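Side-chain contacts in dTDP-4-dehydrorhamnose Reductase (Yersinia enterocolitica, PDB 5U9C), which probably catalyses the NADPH-dependent reduction of dTDP-4-dehydro-beta-L-rhamnose to dTDP-L-rhamnose, the sugar nucleotide product of its biosynthetic pathway: residues Q174-G179 against D234-K239; D227-I232 against G240-V245. All coordinates share one frame; numbering follows the deposited sequence. Where two conformers were deposited one is given.

Helix 225-235 takes part in both contacts. Its C-terminal end and the loop after it meet the end of helix 168-177 in contact 1, while its middle turns rest on strand 241-245 in contact 2. The two centres lie 10 Å apart and are joined by packing: CD1 of Ile176 in contact 1 is 3.8 Å from CG2 of Ile232 in contact 2. Contact 1 holds a citrate at the surface. Contact 2 lies deeper and nearer to Phe168, which binds (R)-malate in a structure of this protein; the Phe168 side chain is about 4 Å from that of Ala229 and about 9 Å from that of Ile176.

Contact 1: residues Q174-G179 against D234-K239; sequences QQIKAG and DLLNFK. With CIT (citric acid), chain N.
The carbonyl O of Ile176, whose side chain packs on Phe238, is gripped by two donors: the backbone N of Gly179, 3.0 Å from Ile176 O, and hydroxyl O7 of a citrate that bridges the two chain segments. The modelled 2.5 Å between citrate O7 and Ile176 O is very short, so its exact length is doubtful. At the other segment the backbone N of Lys239 donates a hydrogen bond of 2.8 Å to citrate O1, with an N-H...O angle of 155°. The citrate, probably taken from the crystallisation liquor, therefore binds backbone atoms of both segments. Its O2 approaches the Phe238 ring obliquely, 3.2 Å from Phe238 CD1. The side chain of Ile176 makes the apolar contacts to the 234-239 segment, on Phe238 and Leu236. Ile176 CG1 sits over one face of the Phe238 ring in a CH-pi contact, 4.0 Å from the centroid, displaced toward the rim and 24° off the normal. Phe238 presents that face with its CG anti to the backbone N (chi1 180°), which carries the ring across to the helix. The surroundings are those of a small alpha/beta lobe: helix 168-177 ends here in a Schellman motif at Gly179, and helix 225-235 gives way to loop at Leu236. Ile183 of strand 182-186 touches both Ile176 and Phe238. Ile176 CG2 lies between the Phe238 ring, the citrate and Leu236, with 4.1 Å from CG2 to Leu236 CB. The Ile176 and Leu236 side chains cross at about a right angle, and Leu236 also packs on Val287 of helix 279-288.

Contact 2: residues D227-I232 against G240-V245; sequences DIACAI and GDIIPV
Ile242 presses its two branches against different parts of the helix that carries Ala229 and Cys230. Its CG2 methyl is shared between neighbouring side chains, lying 3.9 Å from Ala229 CB and 4.0 Å from Cys230 SG. The longer branch reaches past them to the backbone: Ile242 CD1 comes to 3.4 Å from the carbonyl O of Ala229 and 3.8 Å from Cys230 CA. The torsions explain this division of labour. With CG1 set beside the backbone N (chi1 -63°), CG2 stands opposite that nitrogen, and an extended chi2 of 175° carries CD1 away from the Ile242 backbone to those two helix atoms. Cys230 keeps its sulfur beside its own backbone N (chi1 -70°), and SG swings over to CG2 although the first bond of the side chain does not aim at the strand. Ala229, by contrast, points its CB toward the strand, and its small size is consistent with the close approach of Ile242 CD1 to the helix backbone. No hydrogen bond links the segments; the contact is purely van der Waals. Phe226, earlier in the same helix, adds to the packing around Ile242, and Ala185 of strand 182-186 touches Ala229. That strand is hydrogen-bonded to the backbone of Asp241, Ile243 and Val245, making a two-stranded parallel sheet. A helix laid on the face of this small sheet belongs to the C-terminal alpha/beta lobe that, in extended short-chain dehydrogenase/reductases such as RmlD, stands beside the Rossmann domain and helps bind the sugar nucleotide.

Contact 1: residues Q174-G179 against D234-K239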
ATOM      1  N   GLN D 174     -21.975  -3.478 -33.682  1.00 36.34           N
ATOM      2  CA  GLN D 174     -21.511  -3.108 -35.041  1.00 40.01           C
ATOM      3  C   GLN D 174     -20.545  -4.175 -35.611  1.00 36.78           C
ATOM      4  O   GLN D 174     -20.637  -4.564 -36.800  1.00 35.98           O
ATOM      5  CB  GLN D 174     -20.826  -1.741 -34.981  1.00 45.00           C
ATOM      6  CG  GLN D 174     -20.309  -1.200 -36.302  1.00 52.19           C
ATOM      7  CD  GLN D 174     -19.460   0.065 -36.137  1.00 60.17           C
ATOM      8  OE1 GLN D 174     -19.224   0.548 -35.014  1.00 64.14           O
ATOM      9  NE2 GLN D 174     -18.976   0.597 -37.265  1.00 66.46           N
ATOM     10  N   GLN D 175     -19.636  -4.659 -34.768  1.00 33.82           N
ATOM     11  CA  GLN D 175     -18.694  -5.708 -35.182  1.00 33.96           C
ATOM     12  C   GLN D 175     -19.420  -7.022 -35.463  1.00 32.65           C
ATOM     13  O   GLN D 175     -19.071  -7.736 -36.413  1.00 31.57           O
ATOM     14  CB  GLN D 175     -17.594  -5.927 -34.152  1.00 33.65           C
ATOM     15  CG  GLN D 175     -16.638  -4.758 -34.041  1.00 35.92           C
ATOM     16  CD  GLN D 175     -15.672  -4.945 -32.888  1.00 37.42           C
ATOM     17  OE1 GLN D 175     -14.726  -5.737 -32.958  1.00 40.43           O
ATOM     18  NE2 GLN D 175     -15.892  -4.207 -31.837  1.00 38.25           N
ATOM     19  N   ILE D 176     -20.418  -7.337 -34.638  1.00 30.78           N
ATOM     20  CA  ILE D 176     -21.214  -8.554 -34.839  1.00 31.62           C
ATOM     21  C   ILE D 176     -21.972  -8.443 -36.167  1.00 33.69           C
ATOM     22  O   ILE D 176     -21.908  -9.345 -36.990  1.00 32.37           O
ATOM     23  CB  ILE D 176     -22.184  -8.844 -33.668  1.00 31.60           C
ATOM     24  CG1 ILE D 176     -21.396  -9.324 -32.445  1.00 30.52           C
ATOM     25  CG2 ILE D 176     -23.202  -9.908 -34.085  1.00 32.82           C
ATOM     26  CD1 ILE D 176     -22.178  -9.376 -31.137  1.00 30.29           C
ATOM     27  N   LYS D 177     -22.651  -7.319 -36.383  1.00 35.83           N
ATOM     28  CA  LYS D 177     -23.409  -7.101 -37.614  1.00 38.58           C
ATOM     29  C   LYS D 177     -22.525  -7.086 -38.870  1.00 38.10           C
ATOM     30  O   LYS D 177     -22.969  -7.465 -39.943  1.00 38.40           O
ATOM     31  CB  LYS D 177     -24.220  -5.812 -37.526  1.00 42.27           C
ATOM     32  CG  LYS D 177     -25.423  -5.904 -36.598  1.00 47.20           C
ATOM     33  CD  LYS D 177     -26.143  -4.563 -36.541  1.00 52.03           C
ATOM     34  CE  LYS D 177     -27.451  -4.641 -35.777  1.00 56.39           C
ATOM     35  NZ  LYS D 177     -28.457  -5.469 -36.492  1.00 61.54           N
ATOM     36  N   ALA D 178     -21.278  -6.652 -38.729  1.00 36.55           N
ATOM     37  CA  ALA D 178     -20.336  -6.630 -39.863  1.00 37.27           C
ATOM     38  C   ALA D 178     -19.728  -8.017 -40.147  1.00 36.48           C
ATOM     39  O   ALA D 178     -18.944  -8.171 -41.080  1.00 38.50           O
ATOM     40  CB  ALA D 178     -19.232  -5.613 -39.616  1.00 36.87           C
ATOM     41  N   GLY D 179     -20.088  -9.008 -39.338  1.00 35.15           N
ATOM     42  CA  GLY D 179     -19.578 -10.357 -39.493  1.00 35.89           C
ATOM     43  C   GLY D 179     -18.105 -10.539 -39.147  1.00 35.93           C
ATOM     44  O   GLY D 179     -17.407 -11.325 -39.810  1.00 36.36           O
ATOM     45  N   ASP D 234     -24.118 -14.029 -27.478  1.00 34.20           N
ATOM     46  CA  ASP D 234     -25.161 -15.069 -27.333  1.00 38.16           C
ATOM     47  C   ASP D 234     -26.520 -14.546 -27.778  1.00 37.48           C
ATOM     48  O   ASP D 234     -27.267 -15.253 -28.435  1.00 37.89           O
ATOM     49  CB  ASP D 234     -25.312 -15.546 -25.887  1.00 41.63           C
ATOM     50  CG  ASP D 234     -24.125 -16.349 -25.386  1.00 46.57           C
ATOM     51  OD1 ASP D 234     -23.284 -16.818 -26.190  1.00 49.82           O
ATOM     52  OD2 ASP D 234     -24.061 -16.535 -24.146  1.00 53.24           O
ATOM     53  N   LEU D 235     -26.837 -13.313 -27.400  1.00 36.86           N
ATOM     54  CA  LEU D 235     -28.128 -12.698 -27.766  1.00 37.97           C
ATOM     55  C   LEU D 235     -28.301 -12.484 -29.265  1.00 38.48           C
ATOM     56  O   LEU D 235     -29.405 -12.572 -29.750  1.00 38.70           O
ATOM     57  CB  LEU D 235     -28.318 -11.364 -27.056  1.00 36.93           C
ATOM     58  CG  LEU D 235     -28.533 -11.499 -25.552  1.00 37.57           C
ATOM     59  CD1 LEU D 235     -28.164 -10.208 -24.832  1.00 36.41           C
ATOM     60  CD2 LEU D 235     -29.963 -11.928 -25.277  1.00 39.78           C
ATOM     61  N   LEU D 236     -27.215 -12.197 -29.987  1.00 36.93           N
ATOM     62  CA  LEU D 236     -27.300 -11.954 -31.426  1.00 37.46           C
ATOM     63  C   LEU D 236     -26.869 -13.148 -32.292  1.00 37.80           C
ATOM     64  O   LEU D 236     -26.712 -13.002 -33.491  1.00 37.84           O
ATOM     65  CB  LEU D 236     -26.511 -10.690 -31.787  1.00 38.18           C
ATOM     66  CG  LEU D 236     -26.987  -9.431 -31.049  1.00 39.57           C
ATOM     67  CD1 LEU D 236     -26.176  -8.220 -31.465  1.00 40.77           C
ATOM     68  CD2 LEU D 236     -28.466  -9.190 -31.307  1.00 41.50           C
ATOM     69  N   ASN D 237     -26.703 -14.318 -31.673  0.50 37.74           N
ATOM     70  CA  ASN D 237     -26.313 -15.559 -32.363  0.50 38.97           C
ATOM     71  C   ASN D 237     -25.006 -15.411 -33.160  0.50 39.05           C
ATOM     72  O   ASN D 237     -24.867 -15.968 -34.263  0.50 39.20           O
ATOM     73  CB  ASN D 237     -27.446 -16.053 -33.277  0.50 39.36           C
ATOM     74  CG  ASN D 237     -27.233 -17.483 -33.740  0.50 40.29           C
ATOM     75  OD1 ASN D 237     -26.425 -18.211 -33.162  0.50 40.37           O
ATOM     76  ND2 ASN D 237     -27.971 -17.902 -34.773  0.50 40.32           N
ATOM     77  N   PHE D 238     -24.062 -14.657 -32.588  1.00 37.83           N
ATOM     78  CA  PHE D 238     -22.745 -14.420 -33.195  1.00 38.01           C
ATOM     79  C   PHE D 238     -21.984 -15.744 -33.237  1.00 39.68           C
ATOM     80  O   PHE D 238     -21.938 -16.461 -32.240  1.00 39.87           O
ATOM     81  CB  PHE D 238     -21.986 -13.368 -32.365  1.00 36.42           C
ATOM     82  CG  PHE D 238     -20.619 -13.034 -32.881  1.00 35.70           C
ATOM     83  CD1 PHE D 238     -20.450 -12.509 -34.168  1.00 36.50           C
ATOM     84  CD2 PHE D 238     -19.495 -13.193 -32.074  1.00 35.16           C
ATOM     85  CE1 PHE D 238     -19.189 -12.174 -34.630  1.00 36.15           C
ATOM     86  CE2 PHE D 238     -18.231 -12.847 -32.534  1.00 34.49           C
ATOM     87  CZ  PHE D 238     -18.078 -12.335 -33.810  1.00 35.01           C
ATOM     88  N   LYS D 239     -21.377 -16.075 -34.371  0.50 41.42           N
ATOM     89  CA  LYS D 239     -20.630 -17.337 -34.483  0.50 42.94           C
ATOM     90  C   LYS D 239     -19.114 -17.153 -34.581  0.50 42.34           C
ATOM     91  O   LYS D 239     -18.378 -18.129 -34.668  0.50 43.14           O
ATOM     92  CB  LYS D 239     -21.174 -18.181 -35.643  0.50 45.52           C
ATOM     93  CG  LYS D 239     -22.633 -18.585 -35.440  0.50 46.12           C
ATOM     94  CD  LYS D 239     -22.817 -19.240 -34.072  0.50 46.35           C
ATOM     95  CE  LYS D 239     -24.281 -19.540 -33.761  0.50 47.35           C
ATOM     96  NZ  LYS D 239     -24.465 -20.055 -32.379  0.50 45.43           N
TER
HETATM   97  C1  CIT N 302     -22.023 -13.884 -37.202  1.00 88.90           C
HETATM   98  O1  CIT N 302     -21.651 -15.041 -36.914  1.00 80.17           O
HETATM   99  O2  CIT N 302     -21.196 -12.949 -37.285  1.00 91.02           O
HETATM  100  C2  CIT N 302     -23.508 -13.632 -37.435  1.00 92.63           C
HETATM  101  C3  CIT N 302     -23.745 -12.210 -37.996  1.00 94.77           C
HETATM  102  O7  CIT N 302     -22.595 -11.389 -38.230  1.00 94.25           O
HETATM  103  C4  CIT N 302     -25.095 -11.552 -38.326  1.00 92.31           C
HETATM  104  C5  CIT N 302     -25.699 -11.046 -37.032  1.00 90.71           C
HETATM  105  O3  CIT N 302     -25.694 -11.796 -36.024  1.00 83.73           O
HETATM  106  O4  CIT N 302     -26.181  -9.892 -37.016  1.00 84.67           O
HETATM  107  C6  CIT N 302     -23.635 -12.670 -39.475  1.00 95.83           C
HETATM  108  O5  CIT N 302     -22.830 -12.084 -40.239  1.00 87.02           O
HETATM  109  O6  CIT N 302     -24.345 -13.603 -39.943  1.00 96.35           O

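Contact 2: residues D227-I232 against G240-V245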
ATOM      1  N   ASP D 227     -17.152 -10.350 -20.382  1.00 27.42           N
ATOM      2  CA  ASP D 227     -18.420 -10.985 -19.973  1.00 27.32           C
ATOM      3  C   ASP D 227     -19.583 -10.353 -20.740  1.00 26.49           C
ATOM      4  O   ASP D 227     -20.490 -11.046 -21.213  1.00 25.93           O
ATOM      5  CB  ASP D 227     -18.698 -10.799 -18.471  1.00 28.47           C
ATOM      6  CG  ASP D 227     -17.727 -11.537 -17.589  1.00 29.65           C
ATOM      7  OD1 ASP D 227     -17.326 -12.668 -17.919  1.00 31.93           O
ATOM      8  OD2 ASP D 227     -17.387 -10.988 -16.521  1.00 31.88           O
ATOM      9  N   ILE D 228     -19.557  -9.032 -20.844  1.00 24.32           N
ATOM     10  CA  ILE D 228     -20.607  -8.295 -21.551  1.00 24.72           C
ATOM     11  C   ILE D 228     -20.596  -8.651 -23.049  1.00 25.19           C
ATOM     12  O   ILE D 228     -21.664  -8.892 -23.648  1.00 25.99           O
ATOM     13  CB  ILE D 228     -20.444  -6.769 -21.337  1.00 24.03           C
ATOM     14  CG1 ILE D 228     -20.674  -6.433 -19.856  1.00 24.50           C
ATOM     15  CG2 ILE D 228     -21.410  -5.996 -22.232  1.00 24.17           C
ATOM     16  CD1 ILE D 228     -20.312  -4.993 -19.485  1.00 24.62           C
ATOM     17  N   ALA D 229     -19.411  -8.698 -23.655  1.00 24.05           N
ATOM     18  CA  ALA D 229     -19.339  -9.031 -25.088  1.00 25.97           C
ATOM     19  C   ALA D 229     -19.878 -10.437 -25.330  1.00 27.37           C
ATOM     20  O   ALA D 229     -20.634 -10.651 -26.276  1.00 27.85           O
ATOM     21  CB  ALA D 229     -17.923  -8.895 -25.614  1.00 26.55           C
ATOM     22  N   CYS D 230     -19.522 -11.382 -24.458  1.00 27.71           N
ATOM     23  CA  CYS D 230     -20.017 -12.768 -24.587  1.00 29.80           C
ATOM     24  C   CYS D 230     -21.542 -12.840 -24.505  1.00 28.84           C
ATOM     25  O   CYS D 230     -22.178 -13.575 -25.269  1.00 30.43           O
ATOM     26  CB  CYS D 230     -19.395 -13.676 -23.523  1.00 31.15           C
ATOM     27  SG  CYS D 230     -17.627 -13.995 -23.767  1.00 34.83           S
ATOM     28  N   ALA D 231     -22.124 -12.077 -23.588  1.00 27.61           N
ATOM     29  CA  ALA D 231     -23.585 -12.055 -23.418  1.00 28.52           C
ATOM     30  C   ALA D 231     -24.264 -11.458 -24.674  1.00 28.32           C
ATOM     31  O   ALA D 231     -25.245 -12.004 -25.164  1.00 28.77           O
ATOM     32  CB  ALA D 231     -23.973 -11.288 -22.155  1.00 28.48           C
ATOM     33  N   ILE D 232     -23.724 -10.359 -25.199  1.00 27.68           N
ATOM     34  CA  ILE D 232     -24.248  -9.738 -26.442  1.00 28.34           C
ATOM     35  C   ILE D 232     -24.149 -10.762 -27.589  1.00 29.49           C
ATOM     36  O   ILE D 232     -25.112 -10.971 -28.330  1.00 28.95           O
ATOM     37  CB  ILE D 232     -23.483  -8.443 -26.795  1.00 28.38           C
ATOM     38  CG1 ILE D 232     -23.722  -7.368 -25.722  1.00 27.73           C
ATOM     39  CG2 ILE D 232     -23.922  -7.896 -28.153  1.00 29.06           C
ATOM     40  CD1 ILE D 232     -22.739  -6.221 -25.796  1.00 27.88           C
ATOM     41  N   GLY D 240     -18.649 -15.905 -34.525  1.00 41.12           N
ATOM     42  CA  GLY D 240     -17.214 -15.626 -34.576  1.00 39.78           C
ATOM     43  C   GLY D 240     -16.637 -15.848 -33.179  1.00 39.40           C
ATOM     44  O   GLY D 240     -17.335 -16.276 -32.260  1.00 38.06           O
ATOM     45  N   ASP D 241     -15.356 -15.586 -33.005  1.00 38.71           N
ATOM     46  CA  ASP D 241     -14.738 -15.770 -31.692  1.00 38.31           C
ATOM     47  C   ASP D 241     -14.798 -14.487 -30.870  1.00 35.40           C
ATOM     48  O   ASP D 241     -14.609 -13.400 -31.411  1.00 34.25           O
ATOM     49  CB  ASP D 241     -13.262 -16.163 -31.867  1.00 40.07           C
ATOM     50  CG  ASP D 241     -13.091 -17.450 -32.659  1.00 44.27           C
ATOM     51  OD1 ASP D 241     -13.906 -18.374 -32.485  1.00 46.36           O
ATOM     52  OD2 ASP D 241     -12.128 -17.548 -33.437  1.00 50.23           O
ATOM     53  N   ILE D 242     -15.090 -14.613 -29.579  1.00 33.69           N
ATOM     54  CA  ILE D 242     -15.008 -13.467 -28.651  1.00 33.46           C
ATOM     55  C   ILE D 242     -13.790 -13.851 -27.793  1.00 32.28           C
ATOM     56  O   ILE D 242     -13.818 -14.843 -27.073  1.00 31.11           O
ATOM     57  CB  ILE D 242     -16.283 -13.231 -27.846  1.00 34.80           C
ATOM     58  CG1 ILE D 242     -17.413 -12.893 -28.812  1.00 36.85           C
ATOM     59  CG2 ILE D 242     -16.053 -12.068 -26.880  1.00 34.07           C
ATOM     60  CD1 ILE D 242     -18.767 -12.747 -28.193  1.00 39.62           C
ATOM     61  N   ILE D 243     -12.738 -13.055 -27.899  1.00 30.04           N
ATOM     62  CA  ILE D 243     -11.447 -13.350 -27.299  1.00 30.60           C
ATOM     63  C   ILE D 243     -11.194 -12.488 -26.059  1.00 29.85           C
ATOM     64  O   ILE D 243     -11.251 -11.266 -26.162  1.00 28.49           O
ATOM     65  CB  ILE D 243     -10.331 -13.053 -28.364  1.00 32.28           C
ATOM     66  CG1 ILE D 243     -10.561 -13.897 -29.638  1.00 34.92           C
ATOM     67  CG2 ILE D 243      -8.927 -13.287 -27.811  1.00 32.78           C
ATOM     68  CD1 ILE D 243      -9.617 -13.572 -30.795  1.00 37.34           C
ATOM     69  N   PRO D 244     -10.900 -13.123 -24.895  1.00 28.42           N
ATOM     70  CA  PRO D 244     -10.588 -12.334 -23.701  1.00 28.60           C
ATOM     71  C   PRO D 244      -9.153 -11.841 -23.777  1.00 29.00           C
ATOM     72  O   PRO D 244      -8.260 -12.627 -24.069  1.00 30.38           O
ATOM     73  CB  PRO D 244     -10.757 -13.336 -22.551  1.00 29.21           C
ATOM     74  CG  PRO D 244     -10.501 -14.681 -23.156  1.00 29.92           C
ATOM     75  CD  PRO D 244     -10.840 -14.574 -24.632  1.00 30.04           C
ATOM     76  N   VAL D 245      -8.935 -10.550 -23.597  1.00 27.09           N
ATOM     77  CA  VAL D 245      -7.587 -10.014 -23.608  1.00 27.11           C
ATOM     78  C   VAL D 245      -7.299  -9.209 -22.350  1.00 26.76           C
ATOM     79  O   VAL D 245      -8.212  -8.682 -21.717  1.00 25.38           O
ATOM     80  CB  VAL D 245      -7.326  -9.125 -24.839  1.00 28.23           C
ATOM     81  CG1 VAL D 245      -7.511  -9.935 -26.107  1.00 29.34           C
ATOM     82  CG2 VAL D 245      -8.225  -7.885 -24.857  1.00 29.42           C
TER